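Local coordinates for protein nucleoporin NUP159 (Saccharomyces cerevisiae, PDB 1XIP) that is a component of the nuclear pore complex and, through this N-terminal beta-propeller, tethers the helicase Dbp5 to the pore for mRNA export, at residues K180-Q185 and A229-V234; K196-S201 and I251-G256. One frame throughout, in Å; residues are numbered along the deposited sequence.

Contact 1. Residues K180-Q185 and A229-V234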
ATOM      1  N   LYS A 180       9.112  -0.233  17.583  1.00 29.04           N
ATOM      2  CA  LYS A 180       9.571  -1.575  18.017  1.00 29.51           C
ATOM      3  C   LYS A 180       8.972  -2.071  19.338  1.00 29.74           C
ATOM      4  O   LYS A 180       8.685  -3.262  19.485  1.00 29.74           O
ATOM      5  CB  LYS A 180      11.093  -1.610  18.142  1.00 29.37           C
ATOM      6  CG  LYS A 180      11.831  -1.499  16.845  1.00 29.95           C
ATOM      7  CD  LYS A 180      13.303  -1.656  17.065  1.00 31.05           C
ATOM      8  CE  LYS A 180      13.915  -2.554  16.022  1.00 33.32           C
ATOM      9  NZ  LYS A 180      15.325  -2.900  16.403  1.00 35.14           N
ATOM     10  N   ASP A 181       8.805  -1.162  20.298  1.00 30.03           N
ATOM     11  CA  ASP A 181       8.146  -1.490  21.559  1.00 30.58           C
ATOM     12  C   ASP A 181       6.622  -1.640  21.404  1.00 30.87           C
ATOM     13  O   ASP A 181       5.899  -1.891  22.384  1.00 31.22           O
ATOM     14  CB  ASP A 181       8.496  -0.453  22.633  1.00 30.67           C
ATOM     15  CG  ASP A 181       7.843   0.893  22.387  1.00 31.34           C
ATOM     16  OD1 ASP A 181       8.050   1.797  23.226  1.00 31.77           O
ATOM     17  OD2 ASP A 181       7.110   1.148  21.393  1.00 32.21           O
ATOM     18  N   ARG A 182       6.147  -1.475  20.168  1.00 31.03           N
ATOM     19  CA  ARG A 182       4.745  -1.685  19.796  1.00 30.77           C
ATOM     20  C   ARG A 182       3.871  -0.529  20.237  1.00 30.48           C
ATOM     21  O   ARG A 182       2.657  -0.662  20.339  1.00 30.40           O
ATOM     22  CB  ARG A 182       4.217  -3.013  20.353  1.00 31.12           C
ATOM     23  CG  ARG A 182       4.933  -4.270  19.832  1.00 31.38           C
ATOM     24  CD  ARG A 182       4.100  -5.549  19.955  1.00 32.31           C
ATOM     25  NE  ARG A 182       3.884  -5.941  21.350  1.00 31.76           N
ATOM     26  CZ  ARG A 182       3.205  -7.014  21.729  1.00 32.57           C
ATOM     27  NH1 ARG A 182       2.659  -7.811  20.827  1.00 33.11           N
ATOM     28  NH2 ARG A 182       3.079  -7.297  23.020  1.00 33.97           N
ATOM     29  N   SER A 183       4.490   0.615  20.486  1.00 30.36           N
ATOM     30  CA  SER A 183       3.730   1.822  20.771  1.00 30.33           C
ATOM     31  C   SER A 183       3.530   2.670  19.510  1.00 30.29           C
ATOM     32  O   SER A 183       4.200   2.465  18.489  1.00 29.92           O
ATOM     33  CB  SER A 183       4.379   2.624  21.906  1.00 30.21           C
ATOM     34  OG  SER A 183       5.447   3.416  21.432  1.00 30.59           O
ATOM     35  N   PHE A 184       2.598   3.614  19.604  1.00 30.50           N
ATOM     36  CA  PHE A 184       2.188   4.442  18.484  1.00 30.70           C
ATOM     37  C   PHE A 184       2.446   5.928  18.715  1.00 30.98           C
ATOM     38  O   PHE A 184       2.399   6.424  19.848  1.00 31.22           O
ATOM     39  CB  PHE A 184       0.708   4.245  18.236  1.00 30.83           C
ATOM     40  CG  PHE A 184       0.356   2.882  17.764  1.00 30.59           C
ATOM     41  CD1 PHE A 184       0.130   2.645  16.412  1.00 31.03           C
ATOM     42  CD2 PHE A 184       0.218   1.836  18.665  1.00 30.22           C
ATOM     43  CE1 PHE A 184      -0.210   1.371  15.961  1.00 30.97           C
ATOM     44  CE2 PHE A 184      -0.114   0.565  18.232  1.00 31.05           C
ATOM     45  CZ  PHE A 184      -0.328   0.325  16.876  1.00 31.74           C
ATOM     46  N   GLN A 185       2.700   6.637  17.630  1.00 31.14           N
ATOM     47  CA  GLN A 185       2.880   8.072  17.687  1.00 31.47           C
ATOM     48  C   GLN A 185       2.274   8.724  16.470  1.00 31.50           C
ATOM     49  O   GLN A 185       2.323   8.185  15.370  1.00 31.63           O
ATOM     50  CB  GLN A 185       4.350   8.411  17.779  1.00 31.73           C
ATOM     51  CG  GLN A 185       4.888   8.407  19.191  1.00 32.46           C
ATOM     52  CD  GLN A 185       6.341   8.769  19.234  1.00 34.15           C
ATOM     53  OE1 GLN A 185       6.827   9.486  18.358  1.00 36.68           O
ATOM     54  NE2 GLN A 185       7.052   8.270  20.233  1.00 34.51           N
ATOM     55  N   ALA A 229      -3.723  -1.289  12.610  1.00 22.54           N
ATOM     56  CA  ALA A 229      -2.410  -1.841  12.959  1.00 21.58           C
ATOM     57  C   ALA A 229      -2.396  -3.342  12.792  1.00 21.05           C
ATOM     58  O   ALA A 229      -3.402  -4.005  13.021  1.00 20.55           O
ATOM     59  CB  ALA A 229      -2.057  -1.484  14.379  1.00 21.72           C
ATOM     60  N   VAL A 230      -1.251  -3.887  12.410  1.00 20.94           N
ATOM     61  CA  VAL A 230      -1.128  -5.332  12.328  1.00 21.02           C
ATOM     62  C   VAL A 230       0.085  -5.847  13.085  1.00 21.70           C
ATOM     63  O   VAL A 230       1.156  -5.238  13.050  1.00 21.81           O
ATOM     64  CB  VAL A 230      -1.122  -5.845  10.881  1.00 21.07           C
ATOM     65  CG1 VAL A 230      -1.216  -7.376  10.868  1.00 20.55           C
ATOM     66  CG2 VAL A 230      -2.272  -5.233  10.074  1.00 19.10           C
ATOM     67  N   PHE A 231      -0.114  -6.959  13.791  1.00 22.37           N
ATOM     68  CA  PHE A 231       0.934  -7.636  14.533  1.00 23.61           C
ATOM     69  C   PHE A 231       0.945  -9.094  14.108  1.00 25.35           C
ATOM     70  O   PHE A 231      -0.111  -9.683  13.861  1.00 25.34           O
ATOM     71  CB  PHE A 231       0.685  -7.527  16.039  1.00 23.16           C
ATOM     72  CG  PHE A 231       0.535  -6.124  16.517  1.00 22.09           C
ATOM     73  CD1 PHE A 231       1.661  -5.335  16.767  1.00 21.46           C
ATOM     74  CD2 PHE A 231      -0.734  -5.571  16.691  1.00 21.67           C
ATOM     75  CE1 PHE A 231       1.538  -4.007  17.195  1.00 21.89           C
ATOM     76  CE2 PHE A 231      -0.883  -4.237  17.110  1.00 22.78           C
ATOM     77  CZ  PHE A 231       0.263  -3.446  17.369  1.00 22.14           C
ATOM     78  N   GLY A 232       2.131  -9.679  14.012  1.00 27.28           N
ATOM     79  CA  GLY A 232       2.249 -11.041  13.540  1.00 29.97           C
ATOM     80  C   GLY A 232       3.678 -11.507  13.559  1.00 32.36           C
ATOM     81  O   GLY A 232       4.571 -10.777  13.991  1.00 32.49           O
ATOM     82  N   ASN A 233       3.894 -12.731  13.091  1.00 34.95           N
ATOM     83  CA  ASN A 233       5.209 -13.348  13.121  1.00 37.66           C
ATOM     84  C   ASN A 233       6.183 -12.580  12.249  1.00 40.36           C
ATOM     85  O   ASN A 233       5.787 -11.944  11.267  1.00 40.25           O
ATOM     86  CB  ASN A 233       5.129 -14.815  12.695  1.00 36.97           C
ATOM     87  CG  ASN A 233       4.495 -14.996  11.319  1.00 35.83           C
ATOM     88  OD1 ASN A 233       3.371 -14.569  11.076  1.00 32.95           O
ATOM     89  ND2 ASN A 233       5.221 -15.640  10.419  1.00 35.72           N
ATOM     90  N   VAL A 234       7.457 -12.611  12.633  1.00 44.09           N
ATOM     91  CA  VAL A 234       8.503 -11.937  11.866  1.00 47.59           C
ATOM     92  C   VAL A 234       9.054 -12.876  10.807  1.00 50.02           C
ATOM     93  O   VAL A 234       9.488 -14.003  11.123  1.00 50.41           O
ATOM     94  CB  VAL A 234       9.658 -11.420  12.759  1.00 47.44           C
ATOM     95  CG1 VAL A 234       9.569  -9.893  12.906  1.00 48.41           C
ATOM     96  CG2 VAL A 234       9.665 -12.119  14.124  1.00 47.16           C
TER

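Contact 2. Residues K196-S201 and I251-G256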
ATOM      1  N   LYS A 196       4.171  16.686  17.479  1.00 52.78           N
ATOM      2  CA  LYS A 196       3.487  15.593  18.174  1.00 52.00           C
ATOM      3  C   LYS A 196       2.027  15.936  18.446  1.00 51.35           C
ATOM      4  O   LYS A 196       1.729  16.987  18.992  1.00 51.40           O
ATOM      5  CB  LYS A 196       4.203  15.273  19.486  1.00 52.17           C
ATOM      6  CG  LYS A 196       5.113  14.056  19.420  1.00 52.38           C
ATOM      7  CD  LYS A 196       4.713  12.982  20.433  1.00 51.30           C
ATOM      8  CE  LYS A 196       5.800  12.797  21.486  1.00 51.09           C
ATOM      9  NZ  LYS A 196       6.904  11.913  21.014  1.00 49.91           N
ATOM     10  N   GLN A 197       1.126  15.062  18.029  1.00 50.71           N
ATOM     11  CA  GLN A 197      -0.302  15.265  18.230  1.00 50.47           C
ATOM     12  C   GLN A 197      -0.678  14.471  19.471  1.00 50.00           C
ATOM     13  O   GLN A 197      -1.130  15.039  20.469  1.00 50.08           O
ATOM     14  CB  GLN A 197      -1.099  14.759  17.013  1.00 50.93           C
ATOM     15  CG  GLN A 197      -2.081  15.763  16.359  1.00 51.48           C
ATOM     16  CD  GLN A 197      -2.714  15.221  15.050  1.00 52.75           C
ATOM     17  OE1 GLN A 197      -2.731  15.910  14.028  1.00 53.44           O
ATOM     18  NE2 GLN A 197      -3.227  13.995  15.095  1.00 52.95           N
ATOM     19  N   PHE A 198      -0.477  13.154  19.403  1.00 49.21           N
ATOM     20  CA  PHE A 198      -0.670  12.258  20.543  1.00 48.26           C
ATOM     21  C   PHE A 198       0.272  11.050  20.522  1.00 47.32           C
ATOM     22  O   PHE A 198       1.104  10.912  19.630  1.00 47.22           O
ATOM     23  CB  PHE A 198      -2.139  11.811  20.683  1.00 48.58           C
ATOM     24  CG  PHE A 198      -2.790  11.410  19.399  1.00 49.25           C
ATOM     25  CD1 PHE A 198      -3.520  12.339  18.657  1.00 51.14           C
ATOM     26  CD2 PHE A 198      -2.712  10.101  18.943  1.00 50.31           C
ATOM     27  CE1 PHE A 198      -4.148  11.974  17.461  1.00 52.05           C
ATOM     28  CE2 PHE A 198      -3.335   9.716  17.753  1.00 51.62           C
ATOM     29  CZ  PHE A 198      -4.055  10.658  17.005  1.00 52.59           C
ATOM     30  N   GLU A 199       0.125  10.178  21.519  1.00 46.13           N
ATOM     31  CA  GLU A 199       1.062   9.094  21.779  1.00 44.75           C
ATOM     32  C   GLU A 199       0.344   8.047  22.607  1.00 43.70           C
ATOM     33  O   GLU A 199      -0.442   8.396  23.489  1.00 43.89           O
ATOM     34  CB  GLU A 199       2.237   9.645  22.579  1.00 44.99           C
ATOM     35  CG  GLU A 199       3.469   8.765  22.618  1.00 45.92           C
ATOM     36  CD  GLU A 199       4.707   9.542  23.033  1.00 47.56           C
ATOM     37  OE1 GLU A 199       4.690  10.204  24.103  1.00 47.71           O
ATOM     38  OE2 GLU A 199       5.699   9.497  22.282  1.00 48.80           O
ATOM     39  N   PHE A 200       0.598   6.767  22.337  1.00 42.05           N
ATOM     40  CA  PHE A 200       0.038   5.711  23.178  1.00 40.48           C
ATOM     41  C   PHE A 200       0.736   4.354  23.088  1.00 39.59           C
ATOM     42  O   PHE A 200       1.439   4.066  22.124  1.00 39.89           O
ATOM     43  CB  PHE A 200      -1.479   5.572  22.976  1.00 40.37           C
ATOM     44  CG  PHE A 200      -1.889   5.307  21.566  1.00 40.38           C
ATOM     45  CD1 PHE A 200      -2.162   4.019  21.145  1.00 40.12           C
ATOM     46  CD2 PHE A 200      -2.031   6.354  20.659  1.00 40.87           C
ATOM     47  CE1 PHE A 200      -2.557   3.765  19.829  1.00 40.93           C
ATOM     48  CE2 PHE A 200      -2.422   6.114  19.349  1.00 41.25           C
ATOM     49  CZ  PHE A 200      -2.691   4.814  18.934  1.00 41.00           C
ATOM     50  N   SER A 201       0.539   3.541  24.125  1.00 38.13           N
ATOM     51  CA  SER A 201       1.071   2.189  24.198  1.00 36.50           C
ATOM     52  C   SER A 201      -0.037   1.177  23.944  1.00 35.54           C
ATOM     53  O   SER A 201      -1.190   1.542  23.771  1.00 35.30           O
ATOM     54  CB  SER A 201       1.697   1.947  25.572  1.00 36.39           C
ATOM     55  OG  SER A 201       3.078   1.670  25.446  1.00 36.09           O
ATOM     56  N   ILE A 251      -7.712   1.142  15.704  1.00 31.19           N
ATOM     57  CA  ILE A 251      -7.520   2.016  16.833  1.00 33.01           C
ATOM     58  C   ILE A 251      -8.247   3.320  16.554  1.00 35.14           C
ATOM     59  O   ILE A 251      -7.906   4.027  15.603  1.00 35.24           O
ATOM     60  CB  ILE A 251      -6.033   2.269  17.060  1.00 32.67           C
ATOM     61  CG1 ILE A 251      -5.319   0.963  17.397  1.00 32.61           C
ATOM     62  CG2 ILE A 251      -5.825   3.301  18.169  1.00 32.90           C
ATOM     63  CD1 ILE A 251      -3.909   0.857  16.807  1.00 32.13           C
ATOM     64  N   LYS A 252      -9.274   3.612  17.360  1.00 37.65           N
ATOM     65  CA  LYS A 252      -9.964   4.906  17.329  1.00 39.80           C
ATOM     66  C   LYS A 252      -9.492   5.657  18.541  1.00 41.59           C
ATOM     67  O   LYS A 252      -9.589   5.151  19.665  1.00 41.82           O
ATOM     68  CB  LYS A 252     -11.489   4.743  17.378  1.00 39.64           C
ATOM     69  CG  LYS A 252     -12.059   3.721  16.377  1.00 40.65           C
ATOM     70  CD  LYS A 252     -13.549   3.965  16.091  1.00 41.47           C
ATOM     71  CE  LYS A 252     -14.081   2.969  15.050  1.00 41.78           C
ATOM     72  NZ  LYS A 252     -15.569   2.729  15.119  1.00 42.15           N
ATOM     73  N   HIS A 253      -8.952   6.853  18.316  1.00 43.68           N
ATOM     74  CA  HIS A 253      -8.436   7.672  19.403  1.00 45.81           C
ATOM     75  C   HIS A 253      -9.382   8.818  19.749  1.00 46.81           C
ATOM     76  O   HIS A 253      -9.410   9.835  19.062  1.00 47.10           O
ATOM     77  CB  HIS A 253      -7.053   8.210  19.065  1.00 46.04           C
ATOM     78  CG  HIS A 253      -6.491   9.109  20.114  1.00 47.99           C
ATOM     79  ND1 HIS A 253      -6.400  10.477  19.953  1.00 49.74           N
ATOM     80  CD2 HIS A 253      -6.001   8.840  21.349  1.00 50.05           C
ATOM     81  CE1 HIS A 253      -5.869  11.011  21.041  1.00 51.01           C
ATOM     82  NE2 HIS A 253      -5.619  10.039  21.903  1.00 51.30           N
ATOM     83  N   ILE A 254     -10.153   8.636  20.822  1.00 48.29           N
ATOM     84  CA  ILE A 254     -11.076   9.660  21.321  1.00 49.35           C
ATOM     85  C   ILE A 254     -10.518  10.273  22.598  1.00 49.83           C
ATOM     86  O   ILE A 254     -10.354   9.575  23.621  1.00 49.73           O
ATOM     87  CB  ILE A 254     -12.511   9.071  21.586  1.00 49.54           C
ATOM     88  CG1 ILE A 254     -13.012   8.239  20.391  1.00 50.32           C
ATOM     89  CG2 ILE A 254     -13.503  10.187  21.913  1.00 49.68           C
ATOM     90  CD1 ILE A 254     -13.354   6.767  20.736  1.00 50.74           C
ATOM     91  N   ASP A 255     -10.199  11.568  22.514  1.00 50.33           N
ATOM     92  CA  ASP A 255      -9.882  12.412  23.686  1.00 50.81           C
ATOM     93  C   ASP A 255      -8.825  11.867  24.678  1.00 50.62           C
ATOM     94  O   ASP A 255      -9.138  11.581  25.853  1.00 50.72           O
ATOM     95  CB  ASP A 255     -11.170  12.795  24.440  1.00 51.08           C
ATOM     96  CG  ASP A 255     -11.080  14.168  25.086  1.00 51.67           C
ATOM     97  OD1 ASP A 255     -10.735  15.141  24.370  1.00 51.84           O
ATOM     98  OD2 ASP A 255     -11.333  14.364  26.300  1.00 51.92           O
ATOM     99  N   GLY A 256      -7.581  11.750  24.197  1.00 50.16           N
ATOM    100  CA  GLY A 256      -6.460  11.308  25.014  1.00 49.07           C
ATOM    101  C   GLY A 256      -6.512   9.850  25.439  1.00 48.31           C
ATOM    102  O   GLY A 256      -5.826   9.463  26.387  1.00 48.27           O
TER

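Contact 1. Residues K180-Q185 and A229-V234
Arg182 and Phe231 are nearest neighbours across the gap, their CA atoms 8.8 Å apart, with Phe184 and Ala229 next at 9.5 Å; at this spacing side chains alone join the two backbones. Before the strand begins at Phe184, an Asx turn shapes the chain: Asp181 OD2 accepts from Ser183 N (2.8 Å) and also from Ser183 OG. With CG anti to its carbonyl carbon (chi1 -67°), Phe184 sends its CZ end between two partners, Ala229 CB at 3.5 Å and Phe231 CZ at 3.8 Å, both met at the ring edge. Arg182 crosses Phe231 obliquely, CD lying 4.0 Å from Phe231 CD1, while its guanidinium runs on to the carbonyl oxygens of Leu209 and Tyr214. An alanine in place of Phe184 would probably open a gap beside Ala229 CB and take away the aromatic edge that meets Phe231 CZ. Phe231 and Gly232 belong to an FG repeat, here folded into a strand and buried. The contact lies between adjacent propeller sheets: strand 226-232 is flanked by 215-221 and 246-254, whose Val219 and Ile251 also touch Phe184, and strand 184-190 is flanked by 174-179 and 193-200.

Contact 2. Residues K196-S201 and I251-G256
In the strand that turns Phe198 and Phe200 against His253 and Ile251, Lys196 NZ forms a salt bridge with Glu199 OE2 at 3.0 Å, approaching from above the carboxylate plane. Between these two charged residues lies a classic beta bulge, in which Gln197 and Phe198 both face Ser186 of the neighbouring strand; the extra residue is consistent with Lys196 and Glu199 meeting although three positions apart. Phe198 itself points at residues 251-256 and stacks face to face on His253, the two side chains arriving from opposite directions. Ring centroids are 3.9 Å apart and the planes are tilted by 22°, so the faces are not quite parallel. ND1 of His253 sits over the centre of the Phe198 ring, and the closest atoms are Phe198 CG and His253 CE1 at 3.5 Å. A chi1 of 44° places CG of Phe198 between its backbone N and carbonyl carbon, presenting the ring's face to the imidazole. Deeper in, Phe200 and Ile251 meet at an oblique angle: the methyl CG2 of Ile251 lies 3.6 Å from Phe200 CZ and almost as near CE1. Phe200 also touches Ala258, and Phe198 touches Phe227. This aromatic and aliphatic packing between the outermost strand of one four-stranded sheet and an inner strand of the next is the blade-against-blade contact of a beta-propeller.

How the contacts relate
Both contacts join the same two blades of the propeller, with centres 15 Å apart. Along the chain the segments alternate, 180-185, 196-201, 229-234 and 251-256, so contact 1 and contact 2 interleave. Strands 184-190 and 193-200 are consecutive neighbours in one sheet, and strands 226-232 and 246-254 are consecutive neighbours in the next. Phe184 N probably bonds to Phe200 O (2.8 Å), and the rings of these two residues meet nearly parallel, linking the contacts directly. The centre of contact 1 lies about 17 Å, and that of contact 2 about 23 Å, from the centre of the chain, so the blade interface is packed by buried residues at contact 1 and by some partly exposed ones farther out at contact 2, within the domain that interacts with Dbp5.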